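Alanine glyoxylate transaminase (Thermococcus litoralis, PDB 2ZC0) probably catalyses transfer of the amino group of alanine to glyoxylate, as a homodimeric enzyme that uses pyridoxal 5'-phosphate as its cofactor. Local coordinates at residues A[70-75]-A[276-281]; A[75-80]-A[283-288]; A[79-84]-A[101-106]. All blocks are in the same frame, centred on the assembly; numbering follows the deposited sequence.

Contact 1. Residues A[70-75]-A[276-281]; sequences MYTPAN and DFCAPA. With PMP (4'-deoxy-4'-aminopyridoxal-5'-phosphate), chain I.
Two irregular loops meet here with end-to-end directions 129° apart, closest at Ala74 and Cys278, whose CA atoms lie 4.8 Å apart. The main side-chain contact is an offset stack of the Tyr71 and Phe277 rings, centroids 3.8 Å apart and planes 17° from parallel. CE2 of Phe277 sits over the centre of the tyrosine ring, while CE1 of Tyr71 falls toward the rim of the phenylalanine. At the edge of the Tyr71 ring, Cys278 SG, in the crowded position between backbone N and carbonyl carbon (chi1 69°), accepts a weak, bent hydrogen bond from Thr72 N at 3.5 Å. One water lies 2.8 Å from both Thr72 O and Phe277 O, bridging the two carbonyls; a second donates to Ala74 O and accepts from Ala279 N. Tyr71 N is tied to Asp43 of the second subunit, and the PMP (chain I) beside the stack is also hydrogen-bonded to Thr108 and Tyr217 of that subunit. Tyr71 OH donates to the phosphate oxygen O2P of PMP (modelled very short, 2.4 Å) and accepts from the cofactor amine N4A at 2.8 Å. A phenol gripped between phosphate and amine thus completes a neighbouring active site across the dimer interface, and the nearby charges could plausibly polarise its hydroxyl.

Contact 2. Residues A[75-80]-A[283-288]; sequences NGIPEL and SQYIAL
This is a buried, largely apolar junction between the loop and first turn that start helix 78-91 and one side of helix 281-292, outside the cofactor pocket. Ile77, the N-cap residue of helix 78-91, supplies the central side chain. Its CG1 takes the crowded position between backbone N and carbonyl carbon (chi1 52°), and the chain then runs out extended, so that CD1 lands squarely over the face of Tyr285. This is a CH-pi contact, with CD1 of Ile77 3.8 Å from the centroid of the Tyr285 ring and only 13° off its normal. Leu80 comes across Gln284 at about a right angle, its CD1 3.5 Å from Gln284 CB. One turn along, Leu288 sets both methyls against Glu79: its CD2 touches Glu79 CB at 3.5 Å, while its CD1 lies by the Glu79 carbonyl, 3.8 Å from Leu80 N. The Gln284 side chain stretches toward Gly76 and slides past Ile77 in the opposite direction. On the far side of helix 281-292, Ile286 packs on helix 51-64, and the hydroxyl of Tyr285 is hydrogen-bonded to Lys67. Methyl-to-ring and methyl-to-methylene packing therefore carries the junction, with the phenol's polar end satisfied outside it; Glu79 OE1 is buried with no partner in the model, which would cost some of the charge's solvation, although the residue as a whole is partly exposed.

Contact 3. Residues A[79-84]-A[101-106]; sequences ELREEL and IVITIG. With PMP (4'-deoxy-4'-aminopyridoxal-5'-phosphate), chain F.
Leu80, Arg81 and Leu84 of helix 78-91 face Ile101 and Ile103 of strand 101-104, with Ile101 and Ile103 both directed at the helix and Val102 turned to the other side of the strand. Helix and strand segments cross at 114°, their axes 9.0 Å apart. Leu84 bridges the two isoleucines. Its CB rests 4.0 Å from CD1 of Ile101, and its CD1 meets CD1 of Ile103 tip to tip at 3.4 Å, the two side chains crossing obliquely; that is tighter than usual methyl packing. Leu80 touches more loosely, its CD1 4.4 Å from CG1 of Ile103. Ile101 has CG1 anti to its carbonyl carbon and an extended chi2 (-179°), which carries CD1 to 3.7 Å from the carbonyl O of Arg81. Arg81 passes Ile101 in the opposite direction. It is bent at both chi2 and chi3, and sets CG and CD against the Ile101 carbonyl, with CG 3.6 Å from Ile101 O. The guanidinium continues beyond: NH2 is hydrogen-bonded to Gly76 O, NE more weakly to Pro98 O, and NH1 makes a long, weak ion pair with Glu99. Trp257 of the adjacent strand 256-259 packs on both Leu84 and Ile101, while Val102 faces helix 262-272. Past the strand, Ile105 centres an inverse gamma turn and Thr104 OG1 donates to Gly106 O at 2.9 Å, approaching from above the carbonyl plane. Gly106, with positive phi, belongs to the pocket of PMP (chain F), where Gly107 N binds the cofactor. Helix and strand are thus joined by branched aliphatic groups without a hydrogen bond between them; the guanidinium is bonded outside the two segments, and the strand's far end leads into the turn at Gly106 and Gly107 that lines the cofactor pocket, probably on its phosphate side.

Overall arrangement
From the N terminus, the chain leaves helix 51-64 and enters the loop 70-75, which contact 1 pairs with 276-281 some 200 residues later. Running on through Asn75, common to contacts 1 and 2, it starts helix 78-91, which contact 2 joins to helix 281-292; the long loops closed by these two contacts therefore cross. Contact 3 closes a short local loop from the same helix to strand 101-104, the edge of the large mixed sheet within this chain, and falls within the span of contact 1. Asn75 O, probably hydrogen-bonded to Ile103 N, ties the loop to that strand. Contact 1 sets two loops at the dimer interface, contact 2 pairs helices, contact 3 ties helix to sheet.

Contact 1. Residues A[70-75]-A[276-281]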
loop_
_atom_site.group_PDB
_atom_site.type_symbol
_atom_site.label_atom_id
_atom_site.label_comp_id
_atom_site.label_asym_id
_atom_site.label_seq_id
_atom_site.Cartn_x
_atom_site.Cartn_y
_atom_site.Cartn_z
ATOM N N MET A 70 1.664 1.062 -36.436
ATOM C CA MET A 70 2.653 1.508 -35.468
ATOM C C MET A 70 2.079 2.074 -34.173
ATOM O O MET A 70 0.865 2.189 -33.999
ATOM C CB MET A 70 3.551 2.573 -36.109
ATOM C CG MET A 70 4.313 2.143 -37.363
ATOM S SD MET A 70 5.485 3.438 -37.885
ATOM C CE MET A 70 4.433 4.545 -38.795
ATOM N N TYR A 71 2.969 2.431 -33.254
ATOM C CA TYR A 71 2.540 3.024 -32.002
ATOM C C TYR A 71 1.782 4.304 -32.308
ATOM O O TYR A 71 1.883 4.856 -33.407
ATOM C CB TYR A 71 3.745 3.369 -31.127
ATOM C CG TYR A 71 4.445 2.170 -30.547
ATOM C CD1 TYR A 71 3.734 1.216 -29.819
ATOM C CD2 TYR A 71 5.831 2.021 -30.665
ATOM C CE1 TYR A 71 4.380 0.154 -29.216
ATOM C CE2 TYR A 71 6.489 0.962 -30.067
ATOM C CZ TYR A 71 5.756 0.033 -29.341
ATOM O OH TYR A 71 6.385 -1.017 -28.732
ATOM N N THR A 72 1.034 4.780 -31.322
ATOM C CA THR A 72 0.271 6.019 -31.437
ATOM C C THR A 72 0.558 6.757 -30.135
ATOM O O THR A 72 1.085 6.168 -29.205
ATOM C CB THR A 72 -1.253 5.736 -31.510
ATOM O OG1 THR A 72 -1.951 6.928 -31.883
ATOM C CG2 THR A 72 -1.771 5.306 -30.165
ATOM N N PRO A 73 0.263 8.058 -30.068
ATOM C CA PRO A 73 0.533 8.728 -28.794
ATOM C C PRO A 73 -0.301 8.033 -27.703
ATOM O O PRO A 73 -1.395 7.527 -27.975
ATOM C CB PRO A 73 0.072 10.161 -29.053
ATOM C CG PRO A 73 0.407 10.354 -30.512
ATOM C CD PRO A 73 0.012 9.027 -31.151
ATOM N N ALA A 74 0.218 8.006 -26.479
ATOM C CA ALA A 74 -0.471 7.359 -25.364
ATOM C C ALA A 74 -1.957 7.717 -25.286
ATOM O O ALA A 74 -2.787 6.866 -24.982
ATOM C CB ALA A 74 0.225 7.703 -24.044
ATOM N N ASN A 75 -2.297 8.971 -25.554
ATOM C CA ASN A 75 -3.694 9.382 -25.493
ATOM C C ASN A 75 -4.505 9.100 -26.759
ATOM O O ASN A 75 -5.685 9.417 -26.805
ATOM C CB ASN A 75 -3.803 10.868 -25.157
ATOM C CG ASN A 75 -2.940 11.732 -26.045
ATOM O OD1 ASN A 75 -3.029 12.953 -26.002
ATOM N ND2 ASN A 75 -2.095 11.105 -26.849
ATOM N N ASP A 276 -0.217 0.221 -21.035
ATOM C CA ASP A 276 -0.733 -0.371 -22.278
ATOM C C ASP A 276 0.002 0.164 -23.516
ATOM O O ASP A 276 -0.128 -0.390 -24.596
ATOM C CB ASP A 276 -2.254 -0.148 -22.461
ATOM C CG ASP A 276 -2.628 1.306 -22.714
ATOM O OD1 ASP A 276 -1.867 2.027 -23.375
ATOM O OD2 ASP A 276 -3.716 1.725 -22.269
ATOM N N PHE A 277 0.803 1.209 -23.322
ATOM C CA PHE A 277 1.549 1.898 -24.381
ATOM C C PHE A 277 0.555 2.734 -25.182
ATOM O O PHE A 277 0.670 3.955 -25.249
ATOM C CB PHE A 277 2.312 0.946 -25.320
ATOM C CG PHE A 277 3.589 1.550 -25.856
ATOM C CD1 PHE A 277 4.826 1.179 -25.330
ATOM C CD2 PHE A 277 3.553 2.559 -26.821
ATOM C CE1 PHE A 277 6.003 1.803 -25.750
ATOM C CE2 PHE A 277 4.729 3.192 -27.247
ATOM C CZ PHE A 277 5.955 2.813 -26.710
ATOM N N CYS A 278 -0.422 2.073 -25.789
ATOM C CA CYS A 278 -1.471 2.780 -26.522
ATOM C C CYS A 278 -2.548 1.809 -26.951
ATOM O O CYS A 278 -2.338 0.601 -26.969
ATOM C CB CYS A 278 -0.920 3.502 -27.763
ATOM S SG CYS A 278 -0.367 2.420 -29.083
ATOM N N ALA A 279 -3.718 2.356 -27.255
ATOM C CA ALA A 279 -4.850 1.569 -27.742
ATOM C C ALA A 279 -4.402 1.086 -29.127
ATOM O O ALA A 279 -3.536 1.705 -29.754
ATOM C CB ALA A 279 -6.082 2.465 -27.857
ATOM N N PRO A 280 -4.979 -0.016 -29.624
ATOM C CA PRO A 280 -4.653 -0.603 -30.933
ATOM C C PRO A 280 -4.783 0.405 -32.081
ATOM O O PRO A 280 -5.828 1.031 -32.242
ATOM C CB PRO A 280 -5.675 -1.740 -31.068
ATOM C CG PRO A 280 -6.028 -2.067 -29.652
ATOM C CD PRO A 280 -6.110 -0.722 -29.001
ATOM N N ALA A 281 -3.731 0.550 -32.881
ATOM C CA ALA A 281 -3.741 1.490 -33.998
ATOM C C ALA A 281 -4.849 1.174 -35.000
ATOM O O ALA A 281 -5.584 2.071 -35.432
ATOM C CB ALA A 281 -2.392 1.487 -34.701
HETATM N N1 PMP I . 9.936 -4.752 -23.958
HETATM C C2 PMP I . 10.944 -4.091 -24.575
HETATM C C2A PMP I . 12.369 -4.431 -24.125
HETATM C C3 PMP I . 10.685 -3.136 -25.593
HETATM O O3 PMP I . 11.741 -2.484 -26.194
HETATM C C4 PMP I . 9.310 -2.867 -25.963
HETATM C C4A PMP I . 9.026 -1.831 -27.072
HETATM N N4A PMP I . 8.211 -0.704 -26.629
HETATM C C5 PMP I . 8.204 -3.654 -25.221
HETATM C C6 PMP I . 8.584 -4.581 -24.226
HETATM C C5A PMP I . 6.714 -3.466 -25.528
HETATM O O4P PMP I . 6.524 -3.971 -26.490
HETATM P P PMP I . 4.917 -3.914 -26.942
HETATM O O1P PMP I . 4.072 -5.548 -27.357
HETATM O O2P PMP I . 4.915 -2.855 -28.531
HETATM O O3P PMP I . 3.840 -3.108 -25.725
HETATM O O HOH W 1 2.182 5.951 -26.604
HETATM O O HOH W 2 -4.095 5.366 -27.156
#

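Contact 2. Residues A[75-80]-A[283-288]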
loop_
_atom_site.group_PDB
_atom_site.type_symbol
_atom_site.label_atom_id
_atom_site.label_comp_id
_atom_site.label_asym_id
_atom_site.label_seq_id
_atom_site.Cartn_x
_atom_site.Cartn_y
_atom_site.Cartn_z
ATOM N N ASN A 75 -2.297 8.971 -25.554
ATOM C CA ASN A 75 -3.694 9.382 -25.493
ATOM C C ASN A 75 -4.505 9.100 -26.759
ATOM O O ASN A 75 -5.685 9.417 -26.805
ATOM C CB ASN A 75 -3.803 10.868 -25.157
ATOM C CG ASN A 75 -2.940 11.732 -26.045
ATOM O OD1 ASN A 75 -3.029 12.953 -26.002
ATOM N ND2 ASN A 75 -2.095 11.105 -26.849
ATOM N N GLY A 76 -3.885 8.504 -27.772
ATOM C CA GLY A 76 -4.609 8.213 -28.995
ATOM C C GLY A 76 -4.345 9.227 -30.094
ATOM O O GLY A 76 -4.097 10.393 -29.803
ATOM N N ILE A 77 -4.399 8.797 -31.353
ATOM C CA ILE A 77 -4.146 9.710 -32.459
ATOM C C ILE A 77 -5.054 10.932 -32.359
ATOM O O ILE A 77 -6.234 10.818 -32.020
ATOM C CB ILE A 77 -4.355 9.030 -33.835
ATOM C CG1 ILE A 77 -5.719 8.347 -33.886
ATOM C CG2 ILE A 77 -3.241 8.012 -34.099
ATOM C CD1 ILE A 77 -5.957 7.595 -35.186
ATOM N N PRO A 78 -4.509 12.125 -32.658
ATOM C CA PRO A 78 -5.256 13.389 -32.602
ATOM C C PRO A 78 -6.565 13.411 -33.401
ATOM O O PRO A 78 -7.558 13.977 -32.947
ATOM C CB PRO A 78 -4.246 14.414 -33.124
ATOM C CG PRO A 78 -2.913 13.801 -32.775
ATOM C CD PRO A 78 -3.117 12.346 -33.099
ATOM N N GLU A 79 -6.568 12.809 -34.588
ATOM C CA GLU A 79 -7.772 12.800 -35.419
ATOM C C GLU A 79 -8.949 12.138 -34.695
ATOM O O GLU A 79 -10.058 12.661 -34.708
ATOM C CB GLU A 79 -7.524 12.058 -36.747
ATOM C CG GLU A 79 -6.244 12.439 -37.495
ATOM C CD GLU A 79 -4.986 12.016 -36.758
ATOM O OE1 GLU A 79 -4.990 10.919 -36.160
ATOM O OE2 GLU A 79 -3.995 12.770 -36.781
ATOM N N LEU A 80 -8.696 10.990 -34.066
ATOM C CA LEU A 80 -9.729 10.253 -33.336
ATOM C C LEU A 80 -10.271 11.085 -32.171
ATOM O O LEU A 80 -11.478 11.159 -31.954
ATOM C CB LEU A 80 -9.165 8.935 -32.790
ATOM C CG LEU A 80 -10.068 7.694 -32.860
ATOM C CD1 LEU A 80 -9.464 6.573 -32.045
ATOM C CD2 LEU A 80 -11.460 8.020 -32.360
ATOM N N SER A 283 -7.652 -0.405 -34.530
ATOM C CA SER A 283 -8.965 -0.114 -33.977
ATOM C C SER A 283 -9.225 1.381 -33.957
ATOM O O SER A 283 -10.357 1.828 -34.159
ATOM C CB SER A 283 -9.089 -0.669 -32.562
ATOM O OG SER A 283 -8.827 -2.059 -32.535
ATOM N N GLN A 284 -8.176 2.159 -33.719
ATOM C CA GLN A 284 -8.335 3.605 -33.668
ATOM C C GLN A 284 -8.650 4.153 -35.061
ATOM O O GLN A 284 -9.567 4.954 -35.231
ATOM C CB GLN A 284 -7.068 4.269 -33.110
ATOM C CG GLN A 284 -6.758 3.961 -31.638
ATOM C CD GLN A 284 -5.620 4.814 -31.112
ATOM O OE1 GLN A 284 -4.585 4.297 -30.661
ATOM N NE2 GLN A 284 -5.799 6.134 -31.168
ATOM N N TYR A 285 -7.892 3.714 -36.057
ATOM C CA TYR A 285 -8.105 4.171 -37.420
ATOM C C TYR A 285 -9.449 3.685 -37.969
ATOM O O TYR A 285 -10.157 4.439 -38.637
ATOM C CB TYR A 285 -6.932 3.732 -38.305
ATOM C CG TYR A 285 -5.780 4.713 -38.253
ATOM C CD1 TYR A 285 -5.928 6.001 -38.757
ATOM C CD2 TYR A 285 -4.561 4.374 -37.660
ATOM C CE1 TYR A 285 -4.902 6.934 -38.674
ATOM C CE2 TYR A 285 -3.521 5.303 -37.569
ATOM C CZ TYR A 285 -3.707 6.584 -38.080
ATOM O OH TYR A 285 -2.709 7.533 -37.982
ATOM N N ILE A 286 -9.805 2.439 -37.666
ATOM C CA ILE A 286 -11.086 1.898 -38.103
ATOM C C ILE A 286 -12.203 2.787 -37.545
ATOM O O ILE A 286 -13.156 3.127 -38.252
ATOM C CB ILE A 286 -11.310 0.455 -37.595
ATOM C CG1 ILE A 286 -10.428 -0.534 -38.363
ATOM C CG2 ILE A 286 -12.778 0.062 -37.763
ATOM C CD1 ILE A 286 -10.679 -1.983 -37.973
ATOM N N ALA A 287 -12.076 3.153 -36.271
ATOM C CA ALA A 287 -13.054 4.000 -35.583
ATOM C C ALA A 287 -13.061 5.420 -36.136
ATOM O O ALA A 287 -14.098 6.089 -36.144
ATOM C CB ALA A 287 -12.750 4.036 -34.078
ATOM N N LEU A 288 -11.894 5.878 -36.580
ATOM C CA LEU A 288 -11.758 7.215 -37.136
ATOM C C LEU A 288 -12.536 7.344 -38.443
ATOM O O LEU A 288 -13.246 8.327 -38.653
ATOM C CB LEU A 288 -10.284 7.544 -37.381
ATOM C CG LEU A 288 -10.015 8.898 -38.043
ATOM C CD1 LEU A 288 -10.604 10.023 -37.202
ATOM C CD2 LEU A 288 -8.524 9.079 -38.219
#

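Contact 3. Residues A[79-84]-A[101-106]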
loop_
_atom_site.group_PDB
_atom_site.type_symbol
_atom_site.label_atom_id
_atom_site.label_comp_id
_atom_site.label_asym_id
_atom_site.label_seq_id
_atom_site.Cartn_x
_atom_site.Cartn_y
_atom_site.Cartn_z
ATOM N N GLU A 79 -6.568 12.809 -34.588
ATOM C CA GLU A 79 -7.772 12.800 -35.419
ATOM C C GLU A 79 -8.949 12.138 -34.695
ATOM O O GLU A 79 -10.058 12.661 -34.708
ATOM C CB GLU A 79 -7.524 12.058 -36.747
ATOM C CG GLU A 79 -6.244 12.439 -37.495
ATOM C CD GLU A 79 -4.986 12.016 -36.758
ATOM O OE1 GLU A 79 -4.990 10.919 -36.160
ATOM O OE2 GLU A 79 -3.995 12.770 -36.781
ATOM N N LEU A 80 -8.696 10.990 -34.066
ATOM C CA LEU A 80 -9.729 10.253 -33.336
ATOM C C LEU A 80 -10.271 11.085 -32.171
ATOM O O LEU A 80 -11.478 11.159 -31.954
ATOM C CB LEU A 80 -9.165 8.935 -32.790
ATOM C CG LEU A 80 -10.068 7.694 -32.860
ATOM C CD1 LEU A 80 -9.464 6.573 -32.045
ATOM C CD2 LEU A 80 -11.460 8.020 -32.360
ATOM N N ARG A 81 -9.371 11.702 -31.416
ATOM C CA ARG A 81 -9.781 12.522 -30.291
ATOM C C ARG A 81 -10.682 13.662 -30.775
ATOM O O ARG A 81 -11.688 13.976 -30.140
ATOM C CB ARG A 81 -8.547 13.068 -29.551
ATOM C CG ARG A 81 -7.912 12.079 -28.546
ATOM C CD ARG A 81 -6.386 12.192 -28.539
ATOM N NE ARG A 81 -5.959 13.589 -28.526
ATOM C CZ ARG A 81 -4.768 14.013 -28.928
ATOM N NH1 ARG A 81 -4.480 15.303 -28.874
ATOM N NH2 ARG A 81 -3.870 13.156 -29.393
ATOM N N GLU A 82 -10.335 14.267 -31.908
ATOM C CA GLU A 82 -11.147 15.352 -32.452
ATOM C C GLU A 82 -12.504 14.825 -32.924
ATOM O O GLU A 82 -13.541 15.418 -32.627
ATOM C CB GLU A 82 -10.406 16.050 -33.601
ATOM C CG GLU A 82 -9.214 16.873 -33.130
ATOM C CD GLU A 82 -8.305 17.326 -34.262
ATOM O OE1 GLU A 82 -7.372 18.117 -33.992
ATOM O OE2 GLU A 82 -8.514 16.890 -35.416
ATOM N N GLU A 83 -12.508 13.706 -33.637
ATOM C CA GLU A 83 -13.767 13.138 -34.108
ATOM C C GLU A 83 -14.680 12.728 -32.956
ATOM O O GLU A 83 -15.891 12.930 -33.026
ATOM C CB GLU A 83 -13.511 11.946 -35.032
ATOM C CG GLU A 83 -13.185 12.358 -36.458
ATOM C CD GLU A 83 -14.364 13.027 -37.158
ATOM O OE1 GLU A 83 -14.127 13.937 -37.986
ATOM O OE2 GLU A 83 -15.527 12.637 -36.886
ATOM N N LEU A 84 -14.101 12.163 -31.897
ATOM C CA LEU A 84 -14.877 11.745 -30.731
ATOM C C LEU A 84 -15.475 12.946 -30.029
ATOM O O LEU A 84 -16.588 12.887 -29.501
ATOM C CB LEU A 84 -13.997 10.978 -29.746
ATOM C CG LEU A 84 -13.716 9.534 -30.140
ATOM C CD1 LEU A 84 -12.694 8.917 -29.202
ATOM C CD2 LEU A 84 -15.043 8.760 -30.097
ATOM N N ILE A 101 -9.505 14.029 -23.828
ATOM C CA ILE A 101 -9.947 12.688 -24.164
ATOM C C ILE A 101 -8.734 11.775 -24.233
ATOM O O ILE A 101 -7.763 12.085 -24.909
ATOM C CB ILE A 101 -10.700 12.662 -25.528
ATOM C CG1 ILE A 101 -12.058 13.364 -25.390
ATOM C CG2 ILE A 101 -10.868 11.230 -26.011
ATOM C CD1 ILE A 101 -12.888 13.376 -26.686
ATOM N N VAL A 102 -8.786 10.670 -23.499
ATOM C CA VAL A 102 -7.702 9.695 -23.478
ATOM C C VAL A 102 -8.278 8.361 -23.964
ATOM O O VAL A 102 -9.158 7.794 -23.313
ATOM C CB VAL A 102 -7.129 9.499 -22.041
ATOM C CG1 VAL A 102 -5.960 8.520 -22.070
ATOM C CG2 VAL A 102 -6.697 10.839 -21.463
ATOM N N ILE A 103 -7.779 7.896 -25.114
ATOM C CA ILE A 103 -8.194 6.639 -25.736
ATOM C C ILE A 103 -7.542 5.492 -24.983
ATOM O O ILE A 103 -6.315 5.322 -25.013
ATOM C CB ILE A 103 -7.746 6.526 -27.217
ATOM C CG1 ILE A 103 -8.240 7.736 -28.013
ATOM C CG2 ILE A 103 -8.286 5.238 -27.838
ATOM C CD1 ILE A 103 -9.695 8.029 -27.827
ATOM N N THR A 104 -8.388 4.697 -24.342
ATOM C CA THR A 104 -7.969 3.578 -23.527
ATOM C C THR A 104 -8.395 2.249 -24.141
ATOM O O THR A 104 -9.093 2.214 -25.162
ATOM C CB THR A 104 -8.597 3.704 -22.125
ATOM O OG1 THR A 104 -10.021 3.782 -22.254
ATOM C CG2 THR A 104 -8.109 4.963 -21.437
ATOM N N ILE A 105 -7.962 1.158 -23.512
ATOM C CA ILE A 105 -8.292 -0.193 -23.957
ATOM C C ILE A 105 -9.714 -0.478 -23.482
ATOM O O ILE A 105 -9.923 -1.212 -22.515
ATOM C CB ILE A 105 -7.315 -1.235 -23.330
ATOM C CG1 ILE A 105 -5.878 -0.933 -23.762
ATOM C CG2 ILE A 105 -7.692 -2.642 -23.761
ATOM C CD1 ILE A 105 -5.656 -0.982 -25.263
ATOM N N GLY A 106 -10.689 0.142 -24.142
ATOM C CA GLY A 106 -12.086 -0.045 -23.770
ATOM C C GLY A 106 -12.483 0.709 -22.511
ATOM O O GLY A 106 -11.667 1.405 -21.913
HETATM N N1 PMP F . -18.847 -0.459 -18.377
HETATM C C2 PMP F . -19.943 -1.249 -18.321
HETATM C C2A PMP F . -21.074 -0.795 -17.395
HETATM C C3 PMP F . -20.038 -2.438 -19.091
HETATM O O3 PMP F . -21.177 -3.226 -19.004
HETATM C C4 PMP F . -18.930 -2.806 -19.943
HETATM C C4A PMP F . -19.040 -4.096 -20.778
HETATM N N4A PMP F . -18.026 -5.095 -20.441
HETATM C C5 PMP F . -17.705 -1.868 -19.967
HETATM C C6 PMP F . -17.723 -0.707 -19.157
HETATM C C5A PMP F . -16.461 -2.141 -20.833
HETATM O O4P PMP F . -16.753 -2.078 -21.900
HETATM P P PMP F . -15.430 -2.290 -22.898
HETATM O O1P PMP F . -14.843 -0.812 -23.929
HETATM O O2P PMP F . -15.974 -3.631 -24.146
HETATM O O3P PMP F . -13.963 -2.903 -22.022
#